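Local structure of xylose isomerase-like TIM barrel (2QW5) at residues Val213-Ala218 with Lys264-Pro269; Asn194-Leu199 with Glu228-Gln233; Gly276-Glu281 with Lys323-Glu328; Pro269-Tyr274 with Lys327-Ile332. The protein binds a zinc ion and D-xylose in its TIM barrel and is probably a sugar or sugar phosphate isomerase or epimerase. One frame throughout, in Å; residues are numbered along the deposited sequence. Where two conformers were deposited one is given.

Contact 1. Residues Val213-Ala218 with Lys264-Pro269; sequences VVIDSA and KSFLTP. With ZN (zinc ion), chain D.
The phenyl ring of Phe266 lies flat under the methylene of Ser217, whose CB stands 3.6 Å from the centroid of the Phe266 ring and only 12° off its normal, a CH-pi contact over the middle of one face. Ile215 comes in differently: its CG2 meets Phe266 CE1 at 3.6 Å near the ring plane, a methyl at the edge. The ring reaches this far because Phe266 CG is anti to the backbone N (chi1 179°), which sends it out from the helix toward the point where strand 211-216 passes into helix 217-223. Ser217 OG has its hydrogen-bond partner, Ser249 O, away from the ring, and the methylene faces the phenyl group. Between the two ring neighbours, Asp216 points its CB away from the helix and binds zinc through OD2 at 2.3 Å, alongside Glu183, Gln247 and Glu281. Were Phe266 an alanine, the face under Ser217 CB and the edge beside Ile215 CG2 would be gone, which would probably open a gap next to the metal ligand. Buried and without a hydrogen bond across it, the contact rests on van der Waals and CH-pi packing against the strand-helix junction beside Asp216.

Contact 2. Residues Asn194-Leu199 with Glu228-Gln233; sequences NKLSQL and EIFKTQ
Leu196 and Gln233 run past each other in opposite directions, so that the amide of the glutamine lies alongside the leucine and not end-on to it. Gln233 OE1 rests 3.8 Å from Leu196 CB, while Gln233 NE2, the other branch of the amide, lies 3.7 Å from Ser197 CB. The glutamine chain is extended beyond CG (chi2 168°), which carries the amide across to the first turn of helix 196-203. There a water joins the two segments, accepting from Gln233 NE2 and from Ser197 N, each at 3.1 Å. It thus takes up a backbone N-H of the first turn, where no preceding helical carbonyl is available. Replacing Gln233 by an alanine would probably leave this water without its side-chain donor and uncover the flank of Leu196. Phe230 completes the apolar part: Leu196 crosses it at a slant, bringing CD2 to 3.9 Å from CE1 of Phe230, at the ring edge. Gln198 OE1, in the first turn, accepts from Asn194 N at 2.8 Å and Lys195 N at 2.9 Å, which lead into the helix. Leu196 and Phe230 both also touch Ile215 of strand 211-216 and Glu220 of helix 217-223, and Phe230 continues onto Pro269 and Ile270 of helix 263-273; the contact therefore joins two outer helices of the barrel over the strand between them.

Contact 3. Residues Gly276-Glu281 with Lys323-Glu328; sequences GPIAVE and KVTRKE. With ZN (zinc ion), chain D.
Ile278 is the first residue of the 276-281 segment to meet the helix; in one of its two conformers its CG2 comes loosely to 4.3 Å from Thr325 CG2. Its backbone is hydrogen-bonded to Asp10, just before strand 11-14, and to Tyr12 within it, and its side chain also packs on Val246 and Val248 of strand 243-248. Ala279 turns its CB away from the helix and has backbone hydrogen bonds to Val246 and Val248. The alternation is that of any strand; in this TIM barrel strand 278-280 is the eighth, closing the cylinder between 243-248 and 11-14, with helix 314-332 on its outer side. Val280 faces the helix again, its CG2 lying 4.0 Å from Thr325 OG1. With Val280 CG1 anti to the backbone N (chi1 166°), it is the other methyl, CG2, that meets the threonine. The Thr325 hydroxyl is hydrogen-bonded to Ala321 O one turn earlier in its own helix, so it can lie against a hydrocarbon surface with its polar need met. Further along the helix, Lys327 NZ forms a salt bridge with Glu328 OE2 at 2.8 Å, meeting it on the anti side. Glu281 leaves the helix behind and extends to the metal, where OE1 binds zinc at 2.1 Å together with Asp216, Glu183 and Gln247, and a water 2.0 Å from the zinc shares the site.

Contact 4. Residues Pro269-Tyr274 with Lys327-Ile332; sequences PIVKVY and KELKKI
Two neighbouring helices of the outer layer of the barrel, 263-273 and 314-332, meet near their C-terminal ends through Val271, which is set between Leu329 and Ile332. Its two methyls are divided between these partners: Val271 CG1 touches Leu329 CD2 at 3.8 Å, and Val271 CG2 presses on Ile332 CG2 at 3.4 Å, closer than carbon atoms usually come. Val271 CG2 lies between the backbone N and the carbonyl carbon, with CG1 anti to that carbon (chi1 -58°), and this splay turns one methyl to each partner. Leu329 and Ile332 stand three residues apart, hence on the same side of their helix, as expected where one helix of an alpha/beta barrel packs against the next. Leu267, one turn before Val271, also touches both of them, so the apolar seam continues along helix 263-273. On the inner side Ile270 packs on Val246 of strand 243-248; beyond the helix, Tyr274 OH is hydrogen-bonded to Pro277 O, just before strand 278-280. Away from the seam, Glu328 OE2 accepts from Lys331 NZ at 2.9 Å, in addition to its bond with Lys327. Both ammonium groups approach from the same face of the carboxylate, with Lys331 NZ above its plane by 35°, and the three charged residues form a salt-bridge network along a single helix.

In the fold
From the N terminus, contact 2 opens first, at helix 196-203, and closes at helix 227-240; contact 1 opens between these ends, on strand 211-216, and closes later at helix 263-273, so the two cross. They meet where Phe230 touches Ile215 and Phe266. Contact 4 starts on Pro269, the residue with which contact 1 ends, and contact 3 on the eighth strand; both close on helix 314-332, sharing Lys327 and Glu328, and the span of contact 3 lies wholly within that of contact 4. Zinc joins contacts 1 and 3 through Asp216 and Glu281. Together they join helices 196-203, 227-240, 263-273 and 314-332 to one another and to strands 211-216 and 278-280.

Contact 1. Residues Val213-Ala218 with Lys264-Pro269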
loop_
_atom_site.group_PDB
_atom_site.type_symbol
_atom_site.label_atom_id
_atom_site.label_comp_id
_atom_site.label_asym_id
_atom_site.label_seq_id
_atom_site.Cartn_x
_atom_site.Cartn_y
_atom_site.Cartn_z
ATOM N N VAL A 213 31.470 -12.541 -4.821
ATOM C CA VAL A 213 30.656 -11.980 -3.742
ATOM C C VAL A 213 31.255 -10.780 -3.047
ATOM O O VAL A 213 32.465 -10.586 -3.039
ATOM C CB VAL A 213 30.372 -13.062 -2.629
ATOM C CG1 VAL A 213 30.044 -14.396 -3.244
ATOM C CG2 VAL A 213 31.528 -13.250 -1.712
ATOM N N VAL A 214 30.352 -9.996 -2.471
ATOM C CA VAL A 214 30.704 -9.012 -1.465
ATOM C C VAL A 214 30.055 -9.558 -0.182
ATOM O O VAL A 214 28.904 -10.022 -0.226
ATOM C CB VAL A 214 30.214 -7.585 -1.754
ATOM C CG1 VAL A 214 28.735 -7.554 -2.222
ATOM C CG2 VAL A 214 30.479 -6.713 -0.537
ATOM N N ILE A 215 30.807 -9.561 0.926
ATOM C CA ILE A 215 30.279 -9.884 2.241
ATOM C C ILE A 215 30.177 -8.554 2.978
ATOM O O ILE A 215 31.190 -7.887 3.151
ATOM C CB ILE A 215 31.152 -10.874 3.039
ATOM C CG1 ILE A 215 31.397 -12.181 2.250
ATOM C CG2 ILE A 215 30.472 -11.192 4.407
ATOM C CD1 ILE A 215 32.375 -13.077 2.939
ATOM N N ASP A 216 28.951 -8.196 3.370
ATOM C CA ASP A 216 28.602 -6.965 4.113
ATOM C C ASP A 216 28.212 -7.463 5.510
ATOM O O ASP A 216 27.303 -8.316 5.628
ATOM C CB ASP A 216 27.447 -6.289 3.402
ATOM C CG ASP A 216 26.836 -5.100 4.174
ATOM O OD1 ASP A 216 26.575 -5.203 5.385
ATOM O OD2 ASP A 216 26.545 -4.091 3.520
ATOM N N SER A 217 28.877 -6.938 6.544
ATOM C CA SER A 217 28.671 -7.371 7.933
ATOM C C SER A 217 27.235 -7.184 8.447
ATOM O O SER A 217 26.749 -8.040 9.194
ATOM C CB SER A 217 29.652 -6.665 8.868
ATOM O OG SER A 217 29.464 -5.237 8.849
ATOM N N ALA A 218 26.558 -6.092 8.041
ATOM C CA ALA A 218 25.137 -5.852 8.428
ATOM C C ALA A 218 24.236 -6.987 7.929
ATOM O O ALA A 218 23.447 -7.539 8.713
ATOM C CB ALA A 218 24.628 -4.521 7.885
ATOM N N LYS A 264 35.612 -8.941 15.748
ATOM C CA LYS A 264 36.625 -10.011 15.813
ATOM C C LYS A 264 36.188 -11.220 15.019
ATOM O O LYS A 264 36.947 -11.722 14.167
ATOM C CB LYS A 264 36.912 -10.421 17.261
ATOM C CG LYS A 264 38.077 -11.357 17.456
ATOM C CD LYS A 264 38.196 -11.800 18.911
ATOM C CE LYS A 264 39.471 -12.640 19.098
ATOM N NZ LYS A 264 39.760 -13.017 20.526
ATOM N N SER A 265 34.962 -11.672 15.297
ATOM C CA SER A 265 34.397 -12.863 14.629
ATOM C C SER A 265 34.116 -12.722 13.162
ATOM O O SER A 265 34.179 -13.713 12.417
ATOM C CB SER A 265 33.134 -13.303 15.347
ATOM O OG SER A 265 33.528 -13.968 16.508
ATOM N N PHE A 266 33.812 -11.499 12.744
ATOM C CA PHE A 266 33.550 -11.185 11.341
ATOM C C PHE A 266 34.864 -10.973 10.579
ATOM O O PHE A 266 35.060 -11.556 9.532
ATOM C CB PHE A 266 32.650 -9.940 11.207
ATOM C CG PHE A 266 32.373 -9.566 9.792
ATOM C CD1 PHE A 266 31.482 -10.331 9.025
ATOM C CD2 PHE A 266 33.038 -8.484 9.189
ATOM C CE1 PHE A 266 31.232 -10.008 7.688
ATOM C CE2 PHE A 266 32.812 -8.154 7.843
ATOM C CZ PHE A 266 31.885 -8.920 7.090
ATOM N N LEU A 267 35.753 -10.124 11.094
ATOM C CA LEU A 267 36.977 -9.794 10.373
ATOM C C LEU A 267 38.111 -10.810 10.431
ATOM O O LEU A 267 38.906 -10.866 9.482
ATOM C CB LEU A 267 37.540 -8.417 10.797
ATOM C CG LEU A 267 36.836 -7.117 10.377
ATOM C CD1 LEU A 267 37.598 -5.994 10.969
ATOM C CD2 LEU A 267 36.752 -6.962 8.871
ATOM N N THR A 268 38.237 -11.552 11.519
ATOM C CA THR A 268 39.363 -12.493 11.644
ATOM C C THR A 268 39.479 -13.477 10.462
ATOM O O THR A 268 40.536 -13.539 9.857
ATOM C CB THR A 268 39.383 -13.207 12.999
ATOM O OG1 THR A 268 39.596 -12.210 14.005
ATOM C CG2 THR A 268 40.492 -14.265 13.038
ATOM N N PRO A 269 38.390 -14.205 10.109
ATOM C CA PRO A 269 38.519 -15.118 8.967
ATOM C C PRO A 269 38.762 -14.442 7.616
ATOM O O PRO A 269 39.438 -15.021 6.749
ATOM C CB PRO A 269 37.199 -15.900 8.979
ATOM C CG PRO A 269 36.267 -15.102 9.808
ATOM C CD PRO A 269 37.072 -14.307 10.759
HETATM ZN ZN ZN D . 26.015 -3.325 1.429
HETATM O O HOH W 1 24.050 -2.836 1.559
#

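Contact 2. Residues Asn194-Leu199 with Glu228-Gln233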
loop_
_atom_site.group_PDB
_atom_site.type_symbol
_atom_site.label_atom_id
_atom_site.label_comp_id
_atom_site.label_asym_id
_atom_site.label_seq_id
_atom_site.Cartn_x
_atom_site.Cartn_y
_atom_site.Cartn_z
ATOM N N ASN A 194 19.410 -13.869 0.362
ATOM C CA ASN A 194 19.544 -13.241 1.679
ATOM C C ASN A 194 20.790 -13.661 2.461
ATOM O O ASN A 194 21.386 -12.837 3.190
ATOM C CB ASN A 194 18.301 -13.474 2.563
ATOM C CG ASN A 194 16.997 -13.034 1.910
ATOM O OD1 ASN A 194 16.050 -13.825 1.837
ATOM N ND2 ASN A 194 16.959 -11.813 1.392
ATOM N N LYS A 195 21.162 -14.940 2.309
ATOM C CA LYS A 195 22.286 -15.557 2.997
ATOM C C LYS A 195 23.418 -15.939 2.055
ATOM O O LYS A 195 23.212 -16.199 0.867
ATOM C CB LYS A 195 21.825 -16.838 3.689
ATOM C CG LYS A 195 20.706 -16.662 4.635
ATOM C CD LYS A 195 20.009 -17.972 4.959
ATOM C CE LYS A 195 20.761 -18.792 5.949
ATOM N NZ LYS A 195 19.842 -19.862 6.436
ATOM N N LEU A 196 24.608 -16.039 2.633
ATOM C CA LEU A 196 25.816 -16.411 1.908
ATOM C C LEU A 196 25.652 -17.859 1.412
ATOM O O LEU A 196 26.193 -18.188 0.362
ATOM C CB LEU A 196 27.073 -16.217 2.802
ATOM C CG LEU A 196 28.450 -15.878 2.275
ATOM C CD1 LEU A 196 28.452 -14.827 1.206
ATOM C CD2 LEU A 196 29.324 -15.419 3.488
ATOM N N SER A 197 24.885 -18.700 2.133
ATOM C CA SER A 197 24.611 -20.105 1.672
ATOM C C SER A 197 23.778 -20.108 0.370
ATOM O O SER A 197 24.015 -20.930 -0.548
ATOM C CB SER A 197 23.912 -20.930 2.767
ATOM O OG SER A 197 22.647 -20.374 3.096
ATOM N N GLN A 198 22.816 -19.185 0.288
ATOM C CA GLN A 198 21.947 -19.055 -0.889
ATOM C C GLN A 198 22.736 -18.527 -2.095
ATOM O O GLN A 198 22.501 -18.958 -3.220
ATOM C CB GLN A 198 20.750 -18.127 -0.577
ATOM C CG GLN A 198 19.815 -18.709 0.509
ATOM C CD GLN A 198 18.838 -17.736 1.107
ATOM O OE1 GLN A 198 19.059 -16.512 1.069
ATOM N NE2 GLN A 198 17.719 -18.268 1.643
ATOM N N LEU A 199 23.613 -17.543 -1.874
ATOM C CA LEU A 199 24.470 -17.029 -2.961
ATOM C C LEU A 199 25.523 -18.066 -3.418
ATOM O O LEU A 199 25.823 -18.142 -4.606
ATOM C CB LEU A 199 25.145 -15.728 -2.560
ATOM C CG LEU A 199 25.988 -15.010 -3.607
ATOM C CD1 LEU A 199 25.273 -14.871 -4.950
ATOM C CD2 LEU A 199 26.398 -13.645 -3.048
ATOM N N GLU A 228 30.850 -19.986 13.104
ATOM C CA GLU A 228 31.475 -21.263 12.687
ATOM C C GLU A 228 31.189 -21.569 11.229
ATOM O O GLU A 228 32.114 -21.853 10.472
ATOM C CB GLU A 228 31.096 -22.480 13.576
ATOM C CG GLU A 228 31.540 -22.405 15.019
ATOM C CD GLU A 228 30.674 -21.497 15.903
ATOM O OE1 GLU A 228 29.506 -21.151 15.545
ATOM O OE2 GLU A 228 31.176 -21.124 16.987
ATOM N N ILE A 229 29.908 -21.515 10.847
ATOM C CA ILE A 229 29.494 -21.712 9.456
ATOM C C ILE A 229 30.078 -20.591 8.574
ATOM O O ILE A 229 30.596 -20.861 7.516
ATOM C CB ILE A 229 27.973 -21.806 9.341
ATOM C CG1 ILE A 229 27.509 -23.120 9.998
ATOM C CG2 ILE A 229 27.519 -21.708 7.876
ATOM C CD1 ILE A 229 26.019 -23.158 10.363
ATOM N N PHE A 230 30.065 -19.349 9.056
ATOM C CA PHE A 230 30.648 -18.224 8.315
ATOM C C PHE A 230 32.135 -18.375 7.941
ATOM O O PHE A 230 32.520 -18.068 6.798
ATOM C CB PHE A 230 30.459 -16.949 9.112
ATOM C CG PHE A 230 31.069 -15.747 8.468
ATOM C CD1 PHE A 230 30.544 -15.253 7.271
ATOM C CD2 PHE A 230 32.139 -15.072 9.070
ATOM C CE1 PHE A 230 31.082 -14.112 6.682
ATOM C CE2 PHE A 230 32.676 -13.951 8.482
ATOM C CZ PHE A 230 32.156 -13.476 7.287
ATOM N N LYS A 231 32.929 -18.866 8.890
ATOM C CA LYS A 231 34.342 -19.151 8.689
ATOM C C LYS A 231 34.547 -20.164 7.541
ATOM O O LYS A 231 35.429 -19.977 6.712
ATOM C CB LYS A 231 34.989 -19.615 10.018
ATOM C CG LYS A 231 36.509 -19.861 9.931
ATOM C CD LYS A 231 37.210 -20.277 11.240
ATOM C CE LYS A 231 38.655 -20.770 10.926
ATOM N NZ LYS A 231 39.501 -21.072 12.108
ATOM N N THR A 232 33.741 -21.227 7.500
ATOM C CA THR A 232 33.804 -22.208 6.423
ATOM C C THR A 232 33.439 -21.590 5.050
ATOM O O THR A 232 34.023 -21.954 4.006
ATOM C CB THR A 232 32.872 -23.429 6.629
ATOM O OG1 THR A 232 31.490 -23.051 6.493
ATOM C CG2 THR A 232 33.096 -24.075 7.936
ATOM N N GLN A 233 32.427 -20.708 5.047
ATOM C CA GLN A 233 31.996 -20.018 3.829
ATOM C C GLN A 233 33.098 -19.044 3.341
ATOM O O GLN A 233 33.384 -18.994 2.134
ATOM C CB GLN A 233 30.660 -19.292 4.070
ATOM C CG GLN A 233 29.496 -20.226 4.313
ATOM C CD GLN A 233 28.216 -19.548 4.844
ATOM O OE1 GLN A 233 28.258 -18.567 5.611
ATOM N NE2 GLN A 233 27.075 -20.119 4.477
HETATM O O HOH W 2 24.605 -18.417 5.174
#

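Contact 3. Residues Gly276-Glu281 with Lys323-Glu328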
loop_
_atom_site.group_PDB
_atom_site.type_symbol
_atom_site.label_atom_id
_atom_site.label_comp_id
_atom_site.label_asym_id
_atom_site.label_seq_id
_atom_site.Cartn_x
_atom_site.Cartn_y
_atom_site.Cartn_z
ATOM N N GLY A 276 41.929 -7.133 -0.270
ATOM C CA GLY A 276 41.333 -6.017 -0.999
ATOM C C GLY A 276 40.904 -4.876 -0.088
ATOM O O GLY A 276 41.182 -4.890 1.095
ATOM N N PRO A 277 40.212 -3.872 -0.647
ATOM C CA PRO A 277 39.743 -2.747 0.155
ATOM C C PRO A 277 38.552 -3.113 1.054
ATOM O O PRO A 277 37.755 -3.966 0.661
ATOM C CB PRO A 277 39.321 -1.729 -0.906
ATOM C CG PRO A 277 38.969 -2.527 -2.085
ATOM C CD PRO A 277 39.857 -3.721 -2.072
ATOM N N ILE A 278 38.456 -2.474 2.226
ATOM C CA ILE A 278 37.351 -2.661 3.190
ATOM C C ILE A 278 36.514 -1.391 3.118
ATOM O O ILE A 278 37.022 -0.342 3.434
ATOM C CB ILE A 278 37.873 -2.849 4.644
ATOM C CG1 ILE A 278 38.746 -4.103 4.778
ATOM C CG2 ILE A 278 36.704 -2.926 5.633
ATOM C CD1 ILE A 278 37.999 -5.396 4.568
ATOM N N ALA A 279 35.239 -1.483 2.681
ATOM C CA ALA A 279 34.384 -0.288 2.537
ATOM C C ALA A 279 33.450 -0.049 3.728
ATOM O O ALA A 279 32.795 -0.947 4.173
ATOM C CB ALA A 279 33.580 -0.354 1.297
ATOM N N VAL A 280 33.457 1.179 4.248
ATOM C CA VAL A 280 32.526 1.619 5.278
ATOM C C VAL A 280 31.231 1.959 4.524
ATOM O O VAL A 280 31.245 2.846 3.685
ATOM C CB VAL A 280 33.050 2.900 6.003
ATOM C CG1 VAL A 280 31.930 3.567 6.837
ATOM C CG2 VAL A 280 34.269 2.554 6.838
ATOM N N GLU A 281 30.143 1.231 4.795
ATOM C CA GLU A 281 28.864 1.496 4.136
ATOM C C GLU A 281 27.792 1.950 5.140
ATOM O O GLU A 281 27.164 1.140 5.806
ATOM C CB GLU A 281 28.388 0.304 3.349
ATOM C CG GLU A 281 27.274 0.725 2.366
ATOM C CD GLU A 281 26.743 -0.414 1.581
ATOM O OE1 GLU A 281 26.430 -1.429 2.251
ATOM O OE2 GLU A 281 26.611 -0.286 0.343
ATOM N N LYS A 323 38.073 5.413 12.180
ATOM C CA LYS A 323 38.814 5.247 13.431
ATOM C C LYS A 323 38.514 3.890 14.069
ATOM O O LYS A 323 39.448 3.128 14.367
ATOM C CB LYS A 323 38.580 6.424 14.387
ATOM C CG LYS A 323 39.275 7.735 13.933
ATOM C CD LYS A 323 38.812 8.934 14.779
ATOM C CE LYS A 323 39.507 10.280 14.440
ATOM N NZ LYS A 323 40.942 10.412 14.864
ATOM N N VAL A 324 37.235 3.545 14.206
ATOM C CA VAL A 324 36.861 2.227 14.767
ATOM C C VAL A 324 37.342 1.065 13.892
ATOM O O VAL A 324 37.873 0.099 14.418
ATOM C CB VAL A 324 35.344 2.096 15.182
ATOM C CG1 VAL A 324 34.389 2.027 13.964
ATOM C CG2 VAL A 324 35.161 0.849 16.040
ATOM N N THR A 325 37.159 1.161 12.570
ATOM C CA THR A 325 37.580 0.109 11.619
ATOM C C THR A 325 39.089 -0.165 11.739
ATOM O O THR A 325 39.511 -1.323 11.803
ATOM C CB THR A 325 37.204 0.470 10.151
ATOM O OG1 THR A 325 35.783 0.709 10.070
ATOM C CG2 THR A 325 37.630 -0.626 9.159
ATOM N N ARG A 326 39.887 0.901 11.778
ATOM C CA ARG A 326 41.349 0.771 11.940
ATOM C C ARG A 326 41.755 0.213 13.312
ATOM O O ARG A 326 42.671 -0.633 13.375
ATOM C CB ARG A 326 42.079 2.107 11.670
ATOM C CG ARG A 326 42.044 2.474 10.229
ATOM C CD ARG A 326 43.227 3.289 9.788
ATOM N NE ARG A 326 43.252 3.520 8.333
ATOM C CZ ARG A 326 43.611 2.621 7.396
ATOM N NH1 ARG A 326 43.897 1.334 7.678
ATOM N NH2 ARG A 326 43.613 3.019 6.123
ATOM N N LYS A 327 41.040 0.631 14.370
ATOM C CA LYS A 327 41.271 0.158 15.725
ATOM C C LYS A 327 41.061 -1.343 15.787
ATOM O O LYS A 327 41.877 -2.080 16.329
ATOM C CB LYS A 327 40.320 0.820 16.734
ATOM C CG LYS A 327 40.825 0.714 18.177
ATOM C CD LYS A 327 39.949 1.345 19.276
ATOM C CE LYS A 327 38.957 0.351 19.916
ATOM N NZ LYS A 327 37.831 -0.040 19.015
ATOM N N GLU A 328 39.968 -1.787 15.193
ATOM C CA GLU A 328 39.580 -3.200 15.201
ATOM C C GLU A 328 40.425 -4.065 14.297
ATOM O O GLU A 328 40.681 -5.239 14.616
ATOM C CB GLU A 328 38.091 -3.311 14.869
ATOM C CG GLU A 328 37.207 -2.651 15.956
ATOM C CD GLU A 328 37.262 -3.343 17.309
ATOM O OE1 GLU A 328 37.517 -4.574 17.378
ATOM O OE2 GLU A 328 37.026 -2.630 18.306
HETATM ZN ZN ZN D . 26.015 -3.325 1.429
HETATM O O HOH W 1 24.050 -2.836 1.559
#

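Contact 4. Residues Pro269-Tyr274 with Lys327-Ile332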
loop_
_atom_site.group_PDB
_atom_site.type_symbol
_atom_site.label_atom_id
_atom_site.label_comp_id
_atom_site.label_asym_id
_atom_site.label_seq_id
_atom_site.Cartn_x
_atom_site.Cartn_y
_atom_site.Cartn_z
ATOM N N PRO A 269 38.390 -14.205 10.109
ATOM C CA PRO A 269 38.519 -15.118 8.967
ATOM C C PRO A 269 38.762 -14.442 7.616
ATOM O O PRO A 269 39.438 -15.021 6.749
ATOM C CB PRO A 269 37.199 -15.900 8.979
ATOM C CG PRO A 269 36.267 -15.102 9.808
ATOM C CD PRO A 269 37.072 -14.307 10.759
ATOM N N ILE A 270 38.239 -13.227 7.450
ATOM C CA ILE A 270 38.362 -12.476 6.208
ATOM C C ILE A 270 39.781 -11.969 6.001
ATOM O O ILE A 270 40.341 -12.162 4.928
ATOM C CB ILE A 270 37.361 -11.276 6.161
ATOM C CG1 ILE A 270 35.912 -11.810 6.035
ATOM C CG2 ILE A 270 37.686 -10.340 4.996
ATOM C CD1 ILE A 270 34.828 -10.739 6.249
ATOM N N VAL A 271 40.349 -11.313 7.018
ATOM C CA VAL A 271 41.718 -10.748 6.897
ATOM C C VAL A 271 42.794 -11.834 6.581
ATOM O O VAL A 271 43.763 -11.532 5.924
ATOM C CB VAL A 271 42.133 -9.831 8.091
ATOM C CG1 VAL A 271 41.147 -8.669 8.225
ATOM C CG2 VAL A 271 42.240 -10.606 9.362
ATOM N N LYS A 272 42.568 -13.082 6.988
ATOM C CA LYS A 272 43.451 -14.187 6.639
ATOM C C LYS A 272 43.558 -14.467 5.153
ATOM O O LYS A 272 44.621 -14.865 4.716
ATOM C CB LYS A 272 43.016 -15.493 7.327
ATOM C CG LYS A 272 43.294 -15.477 8.826
ATOM C CD LYS A 272 42.730 -16.668 9.640
ATOM C CE LYS A 272 42.955 -16.400 11.162
ATOM N NZ LYS A 272 42.363 -17.428 12.063
ATOM N N VAL A 273 42.471 -14.290 4.395
ATOM C CA VAL A 273 42.413 -14.636 2.961
ATOM C C VAL A 273 42.079 -13.522 1.967
ATOM O O VAL A 273 42.100 -13.762 0.780
ATOM C CB VAL A 273 41.367 -15.756 2.719
ATOM C CG1 VAL A 273 41.637 -16.952 3.658
ATOM C CG2 VAL A 273 39.927 -15.231 2.913
ATOM N N TYR A 274 41.767 -12.327 2.451
ATOM C CA TYR A 274 41.329 -11.209 1.633
ATOM C C TYR A 274 42.278 -10.074 1.876
ATOM O O TYR A 274 42.512 -9.746 3.019
ATOM C CB TYR A 274 39.911 -10.785 2.070
ATOM C CG TYR A 274 39.373 -9.580 1.335
ATOM C CD1 TYR A 274 38.909 -9.685 0.006
ATOM C CD2 TYR A 274 39.348 -8.322 1.950
ATOM C CE1 TYR A 274 38.427 -8.558 -0.677
ATOM C CE2 TYR A 274 38.881 -7.226 1.288
ATOM C CZ TYR A 274 38.412 -7.344 -0.032
ATOM O OH TYR A 274 37.960 -6.225 -0.672
ATOM N N LYS A 327 41.040 0.631 14.370
ATOM C CA LYS A 327 41.271 0.158 15.725
ATOM C C LYS A 327 41.061 -1.343 15.787
ATOM O O LYS A 327 41.877 -2.080 16.329
ATOM C CB LYS A 327 40.320 0.820 16.734
ATOM C CG LYS A 327 40.825 0.714 18.177
ATOM C CD LYS A 327 39.949 1.345 19.276
ATOM C CE LYS A 327 38.957 0.351 19.916
ATOM N NZ LYS A 327 37.831 -0.040 19.015
ATOM N N GLU A 328 39.968 -1.787 15.193
ATOM C CA GLU A 328 39.580 -3.200 15.201
ATOM C C GLU A 328 40.425 -4.065 14.297
ATOM O O GLU A 328 40.681 -5.239 14.616
ATOM C CB GLU A 328 38.091 -3.311 14.869
ATOM C CG GLU A 328 37.207 -2.651 15.956
ATOM C CD GLU A 328 37.262 -3.343 17.309
ATOM O OE1 GLU A 328 37.517 -4.574 17.378
ATOM O OE2 GLU A 328 37.026 -2.630 18.306
ATOM N N LEU A 329 40.806 -3.507 13.158
ATOM C CA LEU A 329 41.764 -4.158 12.264
ATOM C C LEU A 329 43.115 -4.287 12.979
ATOM O O LEU A 329 43.711 -5.349 12.935
ATOM C CB LEU A 329 41.934 -3.434 10.935
ATOM C CG LEU A 329 40.810 -3.619 9.921
ATOM C CD1 LEU A 329 40.948 -2.530 8.849
ATOM C CD2 LEU A 329 40.752 -5.056 9.331
ATOM N N LYS A 330 43.562 -3.234 13.659
ATOM C CA LYS A 330 44.822 -3.287 14.432
ATOM C C LYS A 330 44.815 -4.401 15.487
ATOM O O LYS A 330 45.832 -5.059 15.657
ATOM C CB LYS A 330 45.141 -1.935 15.073
ATOM C CG LYS A 330 46.516 -1.839 15.703
ATOM C CD LYS A 330 46.760 -0.442 16.247
ATOM C CE LYS A 330 48.087 -0.355 17.003
ATOM N NZ LYS A 330 49.221 -0.617 16.090
ATOM N N LYS A 331 43.683 -4.621 16.163
ATOM C CA LYS A 331 43.539 -5.690 17.156
ATOM C C LYS A 331 43.719 -7.084 16.585
ATOM O O LYS A 331 44.211 -7.953 17.282
ATOM C CB LYS A 331 42.176 -5.664 17.847
ATOM C CG LYS A 331 41.948 -4.508 18.774
ATOM C CD LYS A 331 40.572 -4.614 19.395
ATOM C CE LYS A 331 40.166 -3.352 20.093
ATOM N NZ LYS A 331 38.749 -3.443 20.525
ATOM N N ILE A 332 43.313 -7.293 15.341
ATOM C CA ILE A 332 43.429 -8.591 14.674
ATOM C C ILE A 332 44.880 -8.883 14.255
ATOM O O ILE A 332 45.283 -10.042 14.269
ATOM C CB ILE A 332 42.443 -8.679 13.476
ATOM C CG1 ILE A 332 41.009 -8.628 14.007
ATOM C CG2 ILE A 332 42.617 -9.982 12.653
ATOM C CD1 ILE A 332 40.051 -8.404 12.954
#